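Local coordinates for protein putative tRNA (Adenine(37)-N6)-methyltransferase (Pseudomonas aeruginosa, PDB 7BU1) that probably methylates threonylcarbamoyl-adenosine at position 37 of tRNA, with S-adenosylmethionine as methyl donor, at residues 67-72 and 130-135. Numbering follows the deposited sequence.
Sequences LFHQAL and GTPVLD. With SAM (S-adenosylmethionine), chain D.
Backbone pairing between L67 and P132 joins the two segments: L67 N donates to P132 O at 3.0 Å, in a nearly straight bond of 167°. An apolar contact continues beside it, where the two side chains of L67 and L134 lie roughly perpendicular, L67 CD2 resting 3.8 Å from L134 CD1. P132 CD lies against the H69 imidazole in van der Waals contact, 3.4 Å from ND1. A chi1 of 70°, with H69 CG between its own backbone N and carbonyl carbon, places the imidazole beside P132 CD and G130 O. The ring is sandwiched: Q70 CG lies over one face and G130 O over the other, both displaced from the ring centre. In the fold, this is where antiparallel strands 61-67 and 132-138 of the six-stranded barrel meet, with the chain leaving the first strand through a type I turn, F68 to A71. Here the adenine of S-adenosylmethionine is gripped from both segments. Q70 N donates to SAM N1 at 3.1 Å, and SAM N6 donates to T131 OG1, also at 3.1 Å; that hydroxyl is also hydrogen-bonded to L128 O. H69 ND1 comes within 2.9 Å of SAM N6, a close approach not counted as a hydrogen bond, and the F68 ring turns its edge to the adenine, CD1 lying 3.5 Å from SAM N3. The second subunit also packs here, its H9 on L67 and its I105 on L134.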
ATOM      1  N   LEU B  67       9.608  -3.109  -8.524  1.00 38.60           N
ATOM      2  CA  LEU B  67       9.658  -2.639  -9.899  1.00 40.06           C
ATOM      3  C   LEU B  67       9.062  -3.694 -10.826  1.00 44.45           C
ATOM      4  O   LEU B  67       9.421  -4.875 -10.745  1.00 45.30           O
ATOM      5  CB  LEU B  67      11.097  -2.351 -10.316  1.00 40.89           C
ATOM      6  CG  LEU B  67      11.778  -1.149  -9.686  1.00 45.15           C
ATOM      7  CD1 LEU B  67      13.159  -0.990 -10.291  1.00 47.37           C
ATOM      8  CD2 LEU B  67      10.932   0.097  -9.891  1.00 47.24           C
ATOM      9  N   PHE B  68       8.160  -3.256 -11.711  1.00 43.86           N
ATOM     10  CA  PHE B  68       7.579  -4.100 -12.759  1.00 43.89           C
ATOM     11  C   PHE B  68       8.603  -4.269 -13.877  1.00 44.96           C
ATOM     12  O   PHE B  68       8.471  -3.718 -14.971  1.00 48.87           O
ATOM     13  CB  PHE B  68       6.310  -3.477 -13.323  1.00 45.08           C
ATOM     14  CG  PHE B  68       5.124  -3.512 -12.401  1.00 45.68           C
ATOM     15  CD1 PHE B  68       4.504  -4.709 -12.086  1.00 45.24           C
ATOM     16  CD2 PHE B  68       4.595  -2.333 -11.895  1.00 44.68           C
ATOM     17  CE1 PHE B  68       3.391  -4.730 -11.258  1.00 47.10           C
ATOM     18  CE2 PHE B  68       3.489  -2.348 -11.072  1.00 44.07           C
ATOM     19  CZ  PHE B  68       2.885  -3.551 -10.751  1.00 46.80           C
ATOM     20  N   HIS B  69       9.643  -5.054 -13.596  1.00 45.18           N
ATOM     21  CA  HIS B  69      10.759  -5.107 -14.531  1.00 48.04           C
ATOM     22  C   HIS B  69      10.405  -5.792 -15.850  1.00 50.03           C
ATOM     23  O   HIS B  69      11.092  -5.552 -16.848  1.00 56.26           O
ATOM     24  CB  HIS B  69      11.964  -5.797 -13.882  1.00 52.03           C
ATOM     25  CG  HIS B  69      11.785  -7.270 -13.661  1.00 55.50           C
ATOM     26  ND1 HIS B  69      10.870  -7.787 -12.768  1.00 54.48           N
ATOM     27  CD2 HIS B  69      12.415  -8.336 -14.212  1.00 57.41           C
ATOM     28  CE1 HIS B  69      10.938  -9.107 -12.785  1.00 55.28           C
ATOM     29  NE2 HIS B  69      11.870  -9.465 -13.650  1.00 56.95           N
ATOM     30  N   GLN B  70       9.347  -6.608 -15.895  1.00 48.47           N
ATOM     31  CA  GLN B  70       8.928  -7.281 -17.123  1.00 55.32           C
ATOM     32  C   GLN B  70       7.656  -6.677 -17.711  1.00 57.91           C
ATOM     33  O   GLN B  70       6.906  -7.364 -18.410  1.00 59.83           O
ATOM     34  CB  GLN B  70       8.725  -8.780 -16.904  1.00 55.46           C
ATOM     35  CG  GLN B  70       9.854  -9.459 -16.184  1.00 58.67           C
ATOM     36  CD  GLN B  70      10.741 -10.244 -17.107  1.00 63.96           C
ATOM     37  OE1 GLN B  70      10.963  -9.858 -18.255  1.00 68.56           O
ATOM     38  NE2 GLN B  70      11.266 -11.358 -16.610  1.00 66.99           N
ATOM     39  N   ALA B  71       7.405  -5.399 -17.455  1.00 56.91           N
ATOM     40  CA  ALA B  71       6.241  -4.710 -17.998  1.00 56.40           C
ATOM     41  C   ALA B  71       6.758  -3.780 -19.087  1.00 64.01           C
ATOM     42  O   ALA B  71       6.861  -2.567 -18.908  1.00 67.00           O
ATOM     43  CB  ALA B  71       5.487  -3.949 -16.911  1.00 51.61           C
ATOM     44  N   LEU B  72       7.099  -4.374 -20.227  1.00 65.06           N
ATOM     45  CA  LEU B  72       7.649  -3.642 -21.353  1.00 72.73           C
ATOM     46  C   LEU B  72       6.830  -3.899 -22.614  1.00 76.14           C
ATOM     47  O   LEU B  72       5.961  -4.769 -22.628  1.00 74.18           O
ATOM     48  CB  LEU B  72       9.101  -4.031 -21.571  1.00 77.01           C
ATOM     49  N   GLY B 130      12.362 -13.049 -10.182  1.00 50.95           N
ATOM     50  CA  GLY B 130      13.314 -12.008 -10.502  1.00 48.18           C
ATOM     51  C   GLY B 130      12.816 -10.600 -10.280  1.00 49.47           C
ATOM     52  O   GLY B 130      13.377  -9.659 -10.854  1.00 52.71           O
ATOM     53  N   THR B 131      11.809 -10.410  -9.436  1.00 46.74           N
ATOM     54  CA  THR B 131      11.273  -9.067  -9.252  1.00 46.28           C
ATOM     55  C   THR B 131      12.170  -8.262  -8.316  1.00 50.93           C
ATOM     56  O   THR B 131      12.434  -8.696  -7.189  1.00 52.94           O
ATOM     57  CB  THR B 131       9.859  -9.135  -8.682  1.00 43.80           C
ATOM     58  OG1 THR B 131       8.989  -9.780  -9.624  1.00 47.79           O
ATOM     59  CG2 THR B 131       9.336  -7.747  -8.382  1.00 38.70           C
ATOM     60  N   PRO B 132      12.635  -7.083  -8.731  1.00 48.89           N
ATOM     61  CA  PRO B 132      13.438  -6.245  -7.832  1.00 48.56           C
ATOM     62  C   PRO B 132      12.535  -5.540  -6.828  1.00 45.72           C
ATOM     63  O   PRO B 132      11.543  -4.915  -7.207  1.00 42.83           O
ATOM     64  CB  PRO B 132      14.117  -5.240  -8.779  1.00 51.01           C
ATOM     65  CG  PRO B 132      13.887  -5.772 -10.184  1.00 48.02           C
ATOM     66  CD  PRO B 132      12.615  -6.567 -10.111  1.00 48.09           C
ATOM     67  N   VAL B 133      12.867  -5.664  -5.543  1.00 44.16           N
ATOM     68  CA  VAL B 133      12.070  -5.080  -4.465  1.00 43.35           C
ATOM     69  C   VAL B 133      12.767  -3.837  -3.913  1.00 41.67           C
ATOM     70  O   VAL B 133      13.946  -3.884  -3.537  1.00 44.68           O
ATOM     71  CB  VAL B 133      11.794  -6.111  -3.358  1.00 37.14           C
ATOM     72  CG1 VAL B 133      11.008  -5.470  -2.229  1.00 35.88           C
ATOM     73  CG2 VAL B 133      11.010  -7.272  -3.935  1.00 43.87           C
ATOM     74  N   LEU B 134      12.026  -2.736  -3.832  1.00 39.10           N
ATOM     75  CA  LEU B 134      12.568  -1.476  -3.350  1.00 41.95           C
ATOM     76  C   LEU B 134      12.389  -1.275  -1.852  1.00 45.42           C
ATOM     77  O   LEU B 134      13.150  -0.501  -1.258  1.00 45.96           O
ATOM     78  CB  LEU B 134      11.914  -0.298  -4.076  1.00 38.13           C
ATOM     79  CG  LEU B 134      11.895  -0.360  -5.599  1.00 38.56           C
ATOM     80  CD1 LEU B 134      11.137   0.834  -6.162  1.00 38.55           C
ATOM     81  CD2 LEU B 134      13.310  -0.435  -6.158  1.00 40.48           C
ATOM     82  N   ASP B 135      11.406  -1.929  -1.231  1.00 35.02           N
ATOM     83  CA  ASP B 135      11.063  -1.629   0.152  1.00 34.79           C
ATOM     84  C   ASP B 135      10.230  -2.762   0.744  1.00 39.79           C
ATOM     85  O   ASP B 135       9.507  -3.464   0.029  1.00 42.05           O
ATOM     86  CB  ASP B 135      10.294  -0.306   0.240  1.00 33.98           C
ATOM     87  CG  ASP B 135      10.190   0.229   1.663  1.00 38.05           C
ATOM     88  OD1 ASP B 135      10.601  -0.463   2.615  1.00 41.59           O
ATOM     89  OD2 ASP B 135       9.674   1.349   1.833  1.00 42.52           O
TER
HETATM   90  N   SAM D 301      -0.620  -6.149  -6.520  1.00 59.90           N
HETATM   91  CA  SAM D 301       0.319  -5.464  -7.429  1.00 51.79           C
HETATM   92  C   SAM D 301      -0.010  -3.968  -7.501  1.00 50.91           C
HETATM   93  O   SAM D 301       0.936  -3.194  -7.745  1.00 52.47           O
HETATM   94  OXT SAM D 301      -1.188  -3.620  -7.293  1.00 51.19           O
HETATM   95  CB  SAM D 301       0.293  -6.075  -8.842  1.00 51.41           C
HETATM   96  CG  SAM D 301      -1.083  -5.885  -9.494  1.00 45.48           C
HETATM   97  SD  SAM D 301      -1.050  -6.503 -11.217  1.00 45.98           S
HETATM   98  CE  SAM D 301      -2.607  -6.121 -11.989  1.00 45.44           C
HETATM   99  C5' SAM D 301      -0.887  -8.317 -11.250  1.00 45.61           C
HETATM  100  C4' SAM D 301       0.182  -8.684 -12.261  1.00 39.80           C
HETATM  101  O4' SAM D 301       1.436  -8.215 -11.769  1.00 39.60           O
HETATM  102  C3' SAM D 301       0.455 -10.144 -12.175  1.00 40.30           C
HETATM  103  O3' SAM D 301      -0.539 -10.912 -12.838  1.00 40.65           O
HETATM  104  C2' SAM D 301       1.786 -10.251 -12.869  1.00 39.27           C
HETATM  105  O2' SAM D 301       1.627 -10.587 -14.245  1.00 43.67           O
HETATM  106  C1' SAM D 301       2.280  -8.803 -12.769  1.00 41.33           C
HETATM  107  N9  SAM D 301       3.690  -8.753 -12.381  1.00 41.81           N
HETATM  108  C8  SAM D 301       4.179  -9.295 -11.271  1.00 43.73           C
HETATM  109  N7  SAM D 301       5.487  -9.072 -11.259  1.00 44.99           N
HETATM  110  C5  SAM D 301       5.801  -8.388 -12.359  1.00 45.22           C
HETATM  111  C6  SAM D 301       6.968  -7.917 -12.801  1.00 44.17           C
HETATM  112  N6  SAM D 301       8.038  -8.149 -12.034  1.00 48.76           N
HETATM  113  N1  SAM D 301       7.057  -7.246 -13.955  1.00 45.57           N
HETATM  114  C2  SAM D 301       5.899  -7.035 -14.708  1.00 47.77           C
HETATM  115  N3  SAM D 301       4.693  -7.537 -14.212  1.00 46.24           N
HETATM  116  C4  SAM D 301       4.680  -8.195 -13.054  1.00 44.38           C